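Local coordinates for MHC class I-like protein MILL2 (Mus musculus, PDB 6A97), which binds to heparan sulfate proteoglycans on the surface of fibroblasts, as a GPI-anchored member of the MHC class I family, at residues V214-L219 against R267-Q272; W235-K240 against P274-N279; T206-N211 against T218-A223; K245-E250 against Y260-S265; G201-T206 against G283-M288. One frame throughout, in Å; residues are numbered along the deposited sequence.

Contact 1. Residues V214-L219 against R267-Q272; sequences VGRVTL and RVLPGQ. With SO4 (sulfate ion), chain E.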
# COMPACT_ATOMS: atom_id res chain seq x y z
N VAL A 214 3.59 -9.38 -26.35
CA VAL A 214 2.91 -9.56 -27.63
C VAL A 214 1.38 -9.37 -27.64
O VAL A 214 0.86 -8.51 -28.35
CB VAL A 214 3.21 -10.96 -28.21
CG1 VAL A 214 2.44 -11.18 -29.51
CG2 VAL A 214 4.70 -11.14 -28.43
N GLY A 215 0.67 -10.17 -26.86
CA GLY A 215 -0.78 -10.11 -26.86
C GLY A 215 -1.35 -9.43 -25.62
O GLY A 215 -2.49 -9.69 -25.24
N ARG A 216 -0.56 -8.57 -25.00
CA ARG A 216 -0.96 -7.95 -23.75
C ARG A 216 -0.78 -6.44 -23.76
O ARG A 216 -0.14 -5.87 -24.64
CB ARG A 216 -0.15 -8.53 -22.58
CG ARG A 216 -0.19 -10.03 -22.46
CD ARG A 216 -1.51 -10.51 -21.90
NE ARG A 216 -1.49 -11.94 -21.65
CZ ARG A 216 -1.82 -12.86 -22.56
NH1 ARG A 216 -2.21 -12.49 -23.78
NH2 ARG A 216 -1.77 -14.15 -22.24
N VAL A 217 -1.37 -5.79 -22.75
CA VAL A 217 -1.10 -4.39 -22.48
C VAL A 217 -0.59 -4.29 -21.05
O VAL A 217 -1.27 -4.71 -20.12
CB VAL A 217 -2.35 -3.51 -22.65
CG1 VAL A 217 -2.08 -2.10 -22.15
CG2 VAL A 217 -2.80 -3.49 -24.11
N THR A 218 0.60 -3.74 -20.88
CA THR A 218 1.14 -3.53 -19.54
C THR A 218 0.69 -2.18 -19.00
O THR A 218 1.00 -1.13 -19.57
CB THR A 218 2.67 -3.61 -19.53
OG1 THR A 218 3.09 -4.92 -19.93
CG2 THR A 218 3.21 -3.33 -18.13
N LEU A 219 -0.08 -2.21 -17.92
CA LEU A 219 -0.52 -0.99 -17.25
C LEU A 219 0.45 -0.67 -16.12
O LEU A 219 0.69 -1.50 -15.25
CB LEU A 219 -1.93 -1.14 -16.69
CG LEU A 219 -3.04 -1.49 -17.68
CD1 LEU A 219 -4.37 -1.73 -16.96
CD2 LEU A 219 -3.19 -0.39 -18.71
N ARG A 267 -0.38 -6.90 -16.21
CA ARG A 267 -0.63 -7.18 -17.62
C ARG A 267 -2.09 -7.57 -17.81
O ARG A 267 -2.61 -8.42 -17.09
CB ARG A 267 0.30 -8.28 -18.13
CG ARG A 267 1.74 -7.83 -18.22
CD ARG A 267 2.67 -8.87 -17.63
NE ARG A 267 3.72 -8.25 -16.83
CZ ARG A 267 3.56 -7.87 -15.56
NH1 ARG A 267 2.40 -8.06 -14.95
NH2 ARG A 267 4.57 -7.31 -14.91
N VAL A 268 -2.75 -6.93 -18.76
CA VAL A 268 -4.14 -7.22 -19.06
C VAL A 268 -4.27 -7.47 -20.54
O VAL A 268 -3.31 -7.27 -21.29
CB VAL A 268 -5.07 -6.06 -18.63
CG1 VAL A 268 -4.80 -5.68 -17.19
CG2 VAL A 268 -4.88 -4.86 -19.55
N LEU A 269 -5.45 -7.90 -20.96
CA LEU A 269 -5.73 -8.13 -22.37
C LEU A 269 -6.16 -6.82 -23.04
O LEU A 269 -6.76 -5.96 -22.40
CB LEU A 269 -6.82 -9.19 -22.54
CG LEU A 269 -6.54 -10.53 -21.86
CD1 LEU A 269 -7.74 -11.46 -22.00
CD2 LEU A 269 -5.29 -11.18 -22.44
N PRO A 270 -5.84 -6.67 -24.34
CA PRO A 270 -6.21 -5.48 -25.11
C PRO A 270 -7.70 -5.16 -25.00
O PRO A 270 -8.54 -6.04 -25.23
CB PRO A 270 -5.84 -5.86 -26.54
CG PRO A 270 -4.72 -6.83 -26.39
CD PRO A 270 -5.02 -7.61 -25.13
N GLY A 271 -8.03 -3.93 -24.65
CA GLY A 271 -9.42 -3.52 -24.53
C GLY A 271 -9.95 -3.59 -23.11
O GLY A 271 -11.07 -3.16 -22.85
N GLN A 272 -9.15 -4.12 -22.20
CA GLN A 272 -9.58 -4.28 -20.81
C GLN A 272 -9.24 -3.08 -19.93
O GLN A 272 -9.71 -2.99 -18.80
CB GLN A 272 -8.96 -5.53 -20.19
CG GLN A 272 -9.68 -6.83 -20.49
CD GLN A 272 -9.21 -7.96 -19.60
OE1 GLN A 272 -8.01 -8.09 -19.32
NE2 GLN A 272 -10.14 -8.77 -19.12
S SO4 E . 0.56 -9.96 -13.91
O1 SO4 E . -0.30 -8.78 -13.93
O2 SO4 E . -0.18 -11.10 -13.37
O3 SO4 E . 1.72 -9.72 -13.06
O4 SO4 E . 1.00 -10.26 -15.27
O HOH W 1 5.07 -6.26 -18.57
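The carbonyl oxygen of V268 accepts a hydrogen bond from the amide N of V217 at 2.8 Å, nearly straight at 173°. The return bond, V268 N to V217 O, is 3.0 Å. T218 and R267 form the next, non-hydrogen-bonded pair. Their side chains lie side by side, with T218 OG1 3.6 Å from R267 CG. A water donates to T218 OG1, itself hydrogen-bonded to Y212 O, and accepts a weak bond from R267 NE. On the V217 face, the L219 and V268 side chains cross at about a right angle, with L219 CD1 4.0 Å from V268 CG1. R216 CG is anti to its carbonyl carbon (chi1 -54°) and the chain bends at chi2. L269 CD2 sits over one face of the R216 guanidinium, 3.6 Å from NH1. R216 NH2 makes a salt bridge to D59 of the second subunit. A sulfate, probably from the crystallisation liquor, takes a bond from R267 N. Such an antiparallel pair belongs to a C1-set immunoglobulin sheet.

Contact 2. Residues W235-K240 against P274-N279; sequences WLQDGK and PQFSCN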
# COMPACT_ATOMS: atom_id res chain seq x y z
N TRP A 235 -3.79 -2.10 -7.62
CA TRP A 235 -4.56 -2.15 -8.85
C TRP A 235 -5.92 -2.77 -8.54
O TRP A 235 -6.00 -3.82 -7.89
CB TRP A 235 -3.84 -2.96 -9.93
CG TRP A 235 -2.90 -2.13 -10.76
CD1 TRP A 235 -1.54 -2.15 -10.73
CD2 TRP A 235 -3.27 -1.15 -11.74
NE1 TRP A 235 -1.03 -1.25 -11.63
CE2 TRP A 235 -2.08 -0.63 -12.27
CE3 TRP A 235 -4.49 -0.67 -12.22
CZ2 TRP A 235 -2.07 0.36 -13.25
CZ3 TRP A 235 -4.48 0.30 -13.20
CH2 TRP A 235 -3.28 0.81 -13.71
N LEU A 236 -6.98 -2.12 -9.00
CA LEU A 236 -8.34 -2.56 -8.71
C LEU A 236 -9.06 -2.94 -10.00
O LEU A 236 -9.02 -2.20 -10.98
CB LEU A 236 -9.12 -1.46 -7.98
CG LEU A 236 -8.59 -1.02 -6.61
CD1 LEU A 236 -9.24 0.29 -6.18
CD2 LEU A 236 -8.84 -2.09 -5.58
N GLN A 237 -9.72 -4.09 -9.98
CA GLN A 237 -10.59 -4.48 -11.08
C GLN A 237 -12.00 -4.64 -10.55
O GLN A 237 -12.26 -5.52 -9.73
CB GLN A 237 -10.12 -5.77 -11.75
CG GLN A 237 -11.11 -6.31 -12.76
CD GLN A 237 -10.55 -7.42 -13.62
OE1 GLN A 237 -9.72 -8.22 -13.16
NE2 GLN A 237 -10.99 -7.49 -14.87
N ASP A 238 -12.91 -3.78 -11.02
CA ASP A 238 -14.27 -3.73 -10.51
C ASP A 238 -14.29 -3.66 -8.99
O ASP A 238 -14.99 -4.43 -8.33
CB ASP A 238 -15.08 -4.94 -11.00
CG ASP A 238 -15.13 -5.03 -12.51
OD1 ASP A 238 -15.27 -3.98 -13.17
OD2 ASP A 238 -15.02 -6.16 -13.04
N GLY A 239 -13.50 -2.74 -8.44
CA GLY A 239 -13.46 -2.52 -7.00
C GLY A 239 -12.67 -3.55 -6.22
O GLY A 239 -12.53 -3.43 -5.00
N LYS A 240 -12.15 -4.56 -6.91
CA LYS A 240 -11.45 -5.65 -6.24
C LYS A 240 -9.95 -5.60 -6.52
O LYS A 240 -9.54 -5.46 -7.67
CB LYS A 240 -12.02 -7.00 -6.66
CG LYS A 240 -13.21 -7.48 -5.82
CD LYS A 240 -14.39 -6.53 -5.88
CE LYS A 240 -15.53 -7.03 -5.00
NZ LYS A 240 -16.68 -6.07 -4.99
N PRO A 274 -10.09 0.08 -19.42
CA PRO A 274 -11.10 0.80 -18.62
C PRO A 274 -11.52 0.11 -17.32
O PRO A 274 -11.98 0.78 -16.41
CB PRO A 274 -12.30 0.89 -19.57
CG PRO A 274 -11.68 0.94 -20.92
CD PRO A 274 -10.48 0.04 -20.85
N GLN A 275 -11.36 -1.21 -17.24
CA GLN A 275 -11.77 -1.96 -16.05
C GLN A 275 -10.84 -1.74 -14.86
O GLN A 275 -11.19 -2.09 -13.73
CB GLN A 275 -11.84 -3.45 -16.36
CG GLN A 275 -12.81 -3.83 -17.46
CD GLN A 275 -12.81 -5.33 -17.73
OE1 GLN A 275 -12.77 -6.13 -16.80
NE2 GLN A 275 -12.86 -5.70 -19.00
N PHE A 276 -9.66 -1.17 -15.11
CA PHE A 276 -8.63 -1.14 -14.08
C PHE A 276 -8.32 0.27 -13.57
O PHE A 276 -8.14 1.20 -14.35
CB PHE A 276 -7.35 -1.79 -14.61
CG PHE A 276 -7.49 -3.27 -14.84
CD1 PHE A 276 -7.99 -3.75 -16.04
CD2 PHE A 276 -7.13 -4.18 -13.85
CE1 PHE A 276 -8.12 -5.11 -16.25
CE2 PHE A 276 -7.26 -5.54 -14.06
CZ PHE A 276 -7.76 -6.01 -15.27
N SER A 277 -8.26 0.41 -12.25
CA SER A 277 -7.92 1.68 -11.62
C SER A 277 -6.80 1.48 -10.62
O SER A 277 -6.73 0.44 -9.96
CB SER A 277 -9.14 2.29 -10.93
OG SER A 277 -10.22 2.42 -11.84
N CYS A 278 -5.92 2.47 -10.51
CA CYS A 278 -4.84 2.44 -9.52
C CYS A 278 -5.15 3.36 -8.35
O CYS A 278 -5.51 4.52 -8.55
CB CYS A 278 -3.51 2.84 -10.16
SG CYS A 278 -2.11 2.73 -9.03
N ASN A 279 -4.99 2.86 -7.14
CA ASN A 279 -5.30 3.65 -5.95
C ASN A 279 -4.08 3.81 -5.05
O ASN A 279 -3.52 2.83 -4.55
CB ASN A 279 -6.46 3.02 -5.18
CG ASN A 279 -6.91 3.86 -3.99
OD1 ASN A 279 -7.50 3.34 -3.04
ND2 ASN A 279 -6.63 5.16 -4.04
O HOH W 2 -11.33 -0.48 -11.41
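This contact is part of the four-stranded antiparallel sheet of the C1-set immunoglobulin domain that carries the domain's tryptophan and one cysteine of its disulfide. The strands pair through L236 and S277. L236 N gives a 2.7 Å bond to S277 O, and S277 N returns one to L236 O. W235 and C278 form the neighbouring non-hydrogen-bonded pair. C278 CB lies over one face of the W235 six-membered ring, 4.0 Å from its centroid and 5° off the ring normal. It is off-centre only with respect to the whole indole. C278 SG, which closes the disulfide to C221, is placed obliquely to the W235 five-membered ring at 4.8 Å. W235 NE1 is bonded to V264 O in the facing sheet. Further along, Q237 CG is anti to the backbone N (chi1 172°), over one face of the F276 ring. The Q237 amide plane is turned 39° from that ring, with Q237 CD 3.5 Å from F276 CZ. NE2 of Q237 donates to Q275 OE1 at 3.0 Å, from above the plane of the Q275 side-chain amide. Q237 OE1 binds K55 of the second subunit. A water donates to L236 O and Q275 O and bonds to S277 OG, which is also hydrogen-bonded to T290 OG1. The chemistry thus changes along the strands, from buried tryptophan and disulfide to paired amides and a bridging water.

Contact 3. Residues T206-N211 against T218-A223; sequences TVTCRN and TLTCRA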
# COMPACT_ATOMS: atom_id res chain seq x y z
N THR A 206 0.39 8.75 -11.90
CA THR A 206 0.23 8.64 -13.34
C THR A 206 -0.04 7.18 -13.73
O THR A 206 0.40 6.26 -13.04
CB THR A 206 1.47 9.13 -14.11
OG1 THR A 206 2.57 8.26 -13.84
CG2 THR A 206 1.82 10.56 -13.71
N VAL A 207 -0.76 6.99 -14.82
CA VAL A 207 -0.97 5.66 -15.37
C VAL A 207 -0.56 5.64 -16.83
O VAL A 207 -1.04 6.46 -17.62
CB VAL A 207 -2.44 5.21 -15.25
CG1 VAL A 207 -2.67 3.90 -15.98
CG2 VAL A 207 -2.85 5.10 -13.79
N THR A 208 0.33 4.73 -17.20
CA THR A 208 0.74 4.59 -18.59
C THR A 208 0.41 3.20 -19.11
O THR A 208 0.33 2.24 -18.33
CB THR A 208 2.24 4.87 -18.78
OG1 THR A 208 3.00 3.91 -18.03
CG2 THR A 208 2.59 6.27 -18.32
N CYS A 209 0.24 3.09 -20.42
CA CYS A 209 -0.07 1.82 -21.06
C CYS A 209 0.98 1.51 -22.13
O CYS A 209 1.47 2.42 -22.80
CB CYS A 209 -1.46 1.85 -21.69
SG CYS A 209 -2.76 2.57 -20.65
N ARG A 210 1.31 0.24 -22.28
CA ARG A 210 2.20 -0.19 -23.34
C ARG A 210 1.74 -1.53 -23.92
O ARG A 210 1.43 -2.46 -23.19
CB ARG A 210 3.64 -0.30 -22.84
CG ARG A 210 4.60 -0.86 -23.88
CD ARG A 210 6.04 -0.91 -23.39
NE ARG A 210 6.97 -0.54 -24.45
CZ ARG A 210 8.12 -1.16 -24.68
NH1 ARG A 210 8.90 -0.75 -25.67
NH2 ARG A 210 8.49 -2.18 -23.93
N ASN A 211 1.70 -1.61 -25.25
CA ASN A 211 1.34 -2.86 -25.92
C ASN A 211 2.48 -3.87 -25.82
O ASN A 211 3.20 -4.11 -26.79
CB ASN A 211 0.98 -2.59 -27.38
CG ASN A 211 -0.27 -1.75 -27.53
OD1 ASN A 211 -1.24 -1.93 -26.78
ND2 ASN A 211 -0.27 -0.84 -28.48
N THR A 218 0.60 -3.74 -20.88
CA THR A 218 1.14 -3.53 -19.54
C THR A 218 0.69 -2.18 -19.00
O THR A 218 1.00 -1.13 -19.57
CB THR A 218 2.67 -3.61 -19.53
OG1 THR A 218 3.09 -4.92 -19.93
CG2 THR A 218 3.21 -3.33 -18.13
N LEU A 219 -0.08 -2.21 -17.92
CA LEU A 219 -0.52 -0.99 -17.25
C LEU A 219 0.45 -0.67 -16.12
O LEU A 219 0.69 -1.50 -15.25
CB LEU A 219 -1.93 -1.14 -16.69
CG LEU A 219 -3.04 -1.49 -17.68
CD1 LEU A 219 -4.37 -1.73 -16.96
CD2 LEU A 219 -3.19 -0.39 -18.71
N THR A 220 1.01 0.53 -16.14
CA THR A 220 1.95 0.91 -15.10
C THR A 220 1.46 2.12 -14.32
O THR A 220 1.18 3.17 -14.89
CB THR A 220 3.34 1.21 -15.67
OG1 THR A 220 3.83 0.05 -16.35
CG2 THR A 220 4.31 1.60 -14.56
N CYS A 221 1.34 1.94 -13.01
CA CYS A 221 0.95 3.02 -12.12
C CYS A 221 2.16 3.54 -11.36
O CYS A 221 2.87 2.76 -10.72
CB CYS A 221 -0.13 2.54 -11.15
SG CYS A 221 -0.63 3.78 -9.97
N ARG A 222 2.40 4.84 -11.43
CA ARG A 222 3.50 5.46 -10.69
C ARG A 222 2.99 6.55 -9.76
O ARG A 222 2.16 7.37 -10.15
CB ARG A 222 4.54 6.05 -11.64
CG ARG A 222 5.24 5.02 -12.52
CD ARG A 222 6.20 5.70 -13.48
NE ARG A 222 7.36 6.24 -12.78
CZ ARG A 222 8.34 6.93 -13.37
NH1 ARG A 222 8.31 7.17 -14.67
NH2 ARG A 222 9.36 7.37 -12.64
N ALA A 223 3.50 6.55 -8.53
CA ALA A 223 3.19 7.61 -7.58
C ALA A 223 4.43 8.46 -7.36
O ALA A 223 5.50 7.93 -7.09
CB ALA A 223 2.70 7.02 -6.27
O HOH W 3 2.62 5.62 -14.77
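C209 SG touches L219 CD2 at 3.6 Å, at the exposed end of the face that turns into the domain. SG is anti to the carbonyl carbon of C209 and beside its N (chi1 -45°), and it meets one methyl of the leucine. The interior part of this face is V207 and C221, a non-hydrogen-bonded pair. Both rest against W235 of the other sheet, and C221 is disulfide-bonded to C278. The backbones are knitted closely. Three hydrogen-bonded pairs, T206 with R222, T208 with T220 and R210 with T218, give six bonds between backbone N and O. The bond from T220 N to T208 O is almost straight, at 174°. This is the hairpin of strands 204-210 and 217-226, at the edge of one sheet of the C1-set immunoglobulin sandwich. The other face is polar and holds a water. T208 OG1 lies between the backbone N and the carbonyl carbon (chi1 62°), and comes 3.6 Å from T220 CB. T206 OG1 takes the same position and lies 3.7 Å from R222 CB. The water donates to T220 O and is bonded to T206 OG1, with a weak bond to T206 O. T220 OG1 is hydrogen-bonded to S265 OG, and R222 NH2 to Q261 OE1. The ends of the R210 and R222 side chains lead away from the partner strand. R222 also reaches the backbone of another protein's chain, which packs on T206 and T208.

Contact 4. Residues K245-E250 against Y260-S265; sequences KTFRSE and YQARVS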
# COMPACT_ATOMS: atom_id res chain seq x y z
N LYS A 245 0.77 -3.53 -3.43
CA LYS A 245 2.12 -3.41 -2.89
C LYS A 245 2.20 -2.32 -1.83
O LYS A 245 1.74 -1.19 -2.04
CB LYS A 245 3.12 -3.13 -4.01
CG LYS A 245 3.67 -4.39 -4.67
CD LYS A 245 4.36 -4.07 -5.99
CE LYS A 245 4.74 -5.34 -6.73
NZ LYS A 245 6.13 -5.77 -6.41
N THR A 246 2.77 -2.67 -0.69
CA THR A 246 3.05 -1.71 0.37
C THR A 246 4.53 -1.35 0.33
O THR A 246 5.40 -2.22 0.42
CB THR A 246 2.68 -2.27 1.76
OG1 THR A 246 1.27 -2.53 1.80
CG2 THR A 246 3.05 -1.27 2.85
N PHE A 247 4.82 -0.07 0.19
CA PHE A 247 6.21 0.38 0.11
C PHE A 247 6.68 0.93 1.44
O PHE A 247 5.95 1.67 2.12
CB PHE A 247 6.37 1.43 -1.00
CG PHE A 247 6.01 0.91 -2.37
CD1 PHE A 247 4.71 0.97 -2.83
CD2 PHE A 247 6.99 0.35 -3.18
CE1 PHE A 247 4.38 0.49 -4.08
CE2 PHE A 247 6.66 -0.13 -4.44
CZ PHE A 247 5.36 -0.06 -4.89
N ARG A 248 7.90 0.57 1.82
CA ARG A 248 8.48 1.02 3.08
C ARG A 248 9.89 1.54 2.86
O ARG A 248 10.36 1.63 1.72
CB ARG A 248 8.47 -0.11 4.11
CG ARG A 248 7.07 -0.51 4.56
CD ARG A 248 7.11 -1.65 5.56
NE ARG A 248 5.76 -2.06 5.96
CZ ARG A 248 5.08 -3.05 5.39
NH1 ARG A 248 5.61 -3.73 4.38
NH2 ARG A 248 3.86 -3.35 5.82
N SER A 249 10.57 1.88 3.95
CA SER A 249 11.88 2.52 3.93
C SER A 249 12.88 1.91 2.95
O SER A 249 13.68 2.63 2.35
CB SER A 249 12.49 2.50 5.34
OG SER A 249 13.81 3.01 5.33
N GLU A 250 12.83 0.59 2.77
CA GLU A 250 13.85 -0.10 2.01
C GLU A 250 13.38 -0.64 0.66
O GLU A 250 14.14 -1.32 -0.04
CB GLU A 250 14.42 -1.25 2.85
CG GLU A 250 15.39 -0.79 3.93
CD GLU A 250 15.70 -1.88 4.95
OE1 GLU A 250 15.28 -3.04 4.73
OE2 GLU A 250 16.36 -1.56 5.96
N TYR A 260 10.03 10.75 -2.62
CA TYR A 260 10.05 9.35 -2.98
C TYR A 260 8.96 9.00 -3.99
O TYR A 260 7.99 9.73 -4.16
CB TYR A 260 9.94 8.50 -1.72
CG TYR A 260 11.09 8.80 -0.80
CD1 TYR A 260 12.31 8.16 -0.96
CD2 TYR A 260 10.98 9.78 0.18
CE1 TYR A 260 13.38 8.46 -0.14
CE2 TYR A 260 12.05 10.08 1.01
CZ TYR A 260 13.25 9.42 0.83
OH TYR A 260 14.33 9.71 1.64
N GLN A 261 9.15 7.88 -4.66
CA GLN A 261 8.17 7.44 -5.63
C GLN A 261 8.01 5.93 -5.58
O GLN A 261 8.81 5.23 -4.94
CB GLN A 261 8.55 7.91 -7.04
CG GLN A 261 9.83 7.33 -7.59
CD GLN A 261 10.10 7.82 -9.00
OE1 GLN A 261 9.76 7.15 -9.98
NE2 GLN A 261 10.69 9.00 -9.11
N ALA A 262 6.98 5.43 -6.25
CA ALA A 262 6.66 4.01 -6.24
C ALA A 262 6.05 3.58 -7.57
O ALA A 262 5.63 4.41 -8.37
CB ALA A 262 5.73 3.68 -5.08
N ARG A 263 5.99 2.27 -7.79
CA ARG A 263 5.56 1.75 -9.09
C ARG A 263 4.97 0.35 -8.95
O ARG A 263 5.50 -0.48 -8.21
CB ARG A 263 6.75 1.75 -10.05
CG ARG A 263 6.60 0.87 -11.27
CD ARG A 263 7.85 0.93 -12.15
NE ARG A 263 9.04 0.52 -11.42
CZ ARG A 263 10.29 0.76 -11.81
NH1 ARG A 263 10.51 1.44 -12.93
NH2 ARG A 263 11.31 0.34 -11.09
N VAL A 264 3.85 0.11 -9.64
CA VAL A 264 3.26 -1.23 -9.73
C VAL A 264 2.71 -1.42 -11.13
O VAL A 264 1.99 -0.56 -11.64
CB VAL A 264 2.13 -1.46 -8.70
CG1 VAL A 264 1.61 -2.88 -8.79
CG2 VAL A 264 2.60 -1.18 -7.29
N SER A 265 3.04 -2.55 -11.74
CA SER A 265 2.53 -2.87 -13.07
C SER A 265 1.72 -4.16 -13.08
O SER A 265 1.92 -5.03 -12.24
CB SER A 265 3.68 -2.97 -14.07
OG SER A 265 4.28 -1.71 -14.29
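Strands 245-247 and 260-265 run nearly antiparallel, at 165°, with their axes 8.8 Å apart. No hydrogen bond joins them, and side chains fill the gap. F247 lies across from A262, and K245 from V264. A262 CB stands over the centre of the F247 ring, 3.6 Å from the centroid and 10° off the normal. This is a CH-pi contact. F247 CG, the root of the ring that faces A262 CB, is anti to its carbonyl carbon (chi1 -61°). V264 CG2 meets the edge of the same ring, in its plane, 3.8 Å from F247 CZ. R263 O also lies at the edge, 3.3 Å from F247 CZ. K245 adds the aliphatic part of its chain, with K245 CD 3.6 Å from V264 CG2. The two segments belong to the two facing sheets of the immunoglobulin sandwich. L233 of strand 231-237, next to strand 240-247, packs against F247, A262 and V264. I252 touches F247 from a loop, and strand 217-226 flanks strand 260-268 within its own sheet.

Contact 5. Residues G201-T206 against G283-M288; sequences GPPMVT and GNHSIM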
# COMPACT_ATOMS: atom_id res chain seq x y z
N GLY A 201 3.61 20.17 -1.30
CA GLY A 201 2.76 19.67 -2.37
C GLY A 201 2.20 18.29 -2.08
O GLY A 201 2.74 17.57 -1.24
N PRO A 202 1.11 17.93 -2.76
CA PRO A 202 0.48 16.62 -2.60
C PRO A 202 1.16 15.56 -3.46
O PRO A 202 1.83 15.90 -4.44
CB PRO A 202 -0.95 16.87 -3.06
CG PRO A 202 -0.79 17.90 -4.13
CD PRO A 202 0.35 18.79 -3.69
N PRO A 203 0.98 14.27 -3.12
CA PRO A 203 1.42 13.20 -4.01
C PRO A 203 0.67 13.25 -5.33
O PRO A 203 -0.40 13.86 -5.40
CB PRO A 203 1.07 11.92 -3.24
CG PRO A 203 0.81 12.35 -1.83
CD PRO A 203 0.30 13.76 -1.92
N MET A 204 1.21 12.63 -6.37
CA MET A 204 0.51 12.53 -7.63
C MET A 204 0.65 11.13 -8.21
O MET A 204 1.60 10.41 -7.90
CB MET A 204 1.02 13.57 -8.63
CG MET A 204 2.39 13.27 -9.19
SD MET A 204 2.83 14.39 -10.53
CE MET A 204 1.73 13.82 -11.82
N VAL A 205 -0.30 10.74 -9.06
CA VAL A 205 -0.29 9.42 -9.67
C VAL A 205 -0.39 9.55 -11.18
O VAL A 205 -1.15 10.38 -11.68
CB VAL A 205 -1.44 8.55 -9.15
CG1 VAL A 205 -1.52 7.23 -9.91
CG2 VAL A 205 -1.29 8.30 -7.66
N THR A 206 0.39 8.75 -11.90
CA THR A 206 0.23 8.64 -13.34
C THR A 206 -0.04 7.18 -13.73
O THR A 206 0.40 6.26 -13.04
CB THR A 206 1.47 9.13 -14.11
OG1 THR A 206 2.57 8.26 -13.84
CG2 THR A 206 1.82 10.56 -13.71
N GLY A 283 0.05 8.86 3.54
CA GLY A 283 -0.29 9.76 4.62
C GLY A 283 -1.79 9.88 4.74
O GLY A 283 -2.49 8.88 4.90
N ASN A 284 -2.30 11.10 4.65
CA ASN A 284 -3.73 11.33 4.76
C ASN A 284 -4.42 11.29 3.40
O ASN A 284 -5.64 11.41 3.32
CB ASN A 284 -4.01 12.68 5.43
CG ASN A 284 -3.46 12.75 6.84
OD1 ASN A 284 -3.17 11.74 7.46
ND2 ASN A 284 -3.32 13.97 7.35
N HIS A 285 -3.63 11.14 2.34
CA HIS A 285 -4.14 11.16 0.97
C HIS A 285 -4.58 9.80 0.45
O HIS A 285 -3.93 8.78 0.70
CB HIS A 285 -3.08 11.71 0.00
CG HIS A 285 -2.62 13.09 0.31
ND1 HIS A 285 -3.07 14.20 -0.39
CD2 HIS A 285 -1.74 13.56 1.23
CE1 HIS A 285 -2.49 15.28 0.10
NE2 HIS A 285 -1.68 14.93 1.08
N SER A 286 -5.69 9.79 -0.28
CA SER A 286 -6.04 8.66 -1.12
C SER A 286 -6.37 9.20 -2.50
O SER A 286 -7.20 10.10 -2.64
CB SER A 286 -7.22 7.87 -0.54
OG SER A 286 -7.60 6.83 -1.43
N ILE A 287 -5.69 8.67 -3.50
CA ILE A 287 -5.83 9.13 -4.88
C ILE A 287 -6.08 7.94 -5.78
O ILE A 287 -5.42 6.92 -5.66
CB ILE A 287 -4.57 9.87 -5.37
CG1 ILE A 287 -4.21 11.02 -4.43
CG2 ILE A 287 -4.77 10.39 -6.79
CD1 ILE A 287 -2.96 11.78 -4.85
N MET A 288 -7.04 8.07 -6.70
CA MET A 288 -7.30 7.00 -7.65
C MET A 288 -7.29 7.50 -9.08
O MET A 288 -7.84 8.56 -9.39
CB MET A 288 -8.64 6.32 -7.35
CG MET A 288 -8.88 5.06 -8.16
SD MET A 288 -9.88 3.85 -7.29
CE MET A 288 -11.44 4.72 -7.16
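P203 CD stands over the centre of the H285 imidazole, 3.6 Å from the centroid and 1° off the ring normal. It is a CH-pi contact. P203 CG reaches the same ring near CG and CD2. P202 CB approaches obliquely, 3.9 Å from H285 CE1. H285 CG, the root of the ring that faces P203 CD, is anti to its carbonyl carbon (chi1 -60°). Next along the strand, I287 CD1 packs on the backbone of P203, 3.3 Å from P203 O. I287 CG2 meets V205 CG2 at 4.2 Å, as the two side chains run past one another, pointing opposite ways. No hydrogen bond links the two segments. Outside this shell, L280 of strand 276-282 touches P203 and V205, and C221 backs V205. N279 ND2 holds both I287 O and S286 OG. H285 ND1 is bonded to a polar side chain in the chain of another protein. A strand of that chain pairs antiparallel with H285, S286 and I287, which continues the sheet across the interface. Between the two sheets of this immunoglobulin domain the contact is therefore apolar. The imidazole serves both sides: its face meets proline, and its ND1 is bonded to the partner chain.

In the fold
All five contacts lie in the alpha-3 immunoglobulin domain. Contacts 1 and 3 pair neighbouring strands of one sheet and share T218 and L219 of strand 217-226. Contact 2 pairs strands of the other sheet. These three are held by backbone hydrogen bonds. Contacts 4 and 5 instead bridge the two sheets, without hydrogen bonds, through CH-pi and aliphatic packing. Contacts 2 and 5 are buried, contacts 1 and 4 partly so, and contact 3 lies at the surface. A disulfide joins contacts 2 and 3, and the tryptophan ties contact 2 to contact 4. Contacts 1 and 2 also meet the second subunit, while contact 5 extends its sheet into another protein.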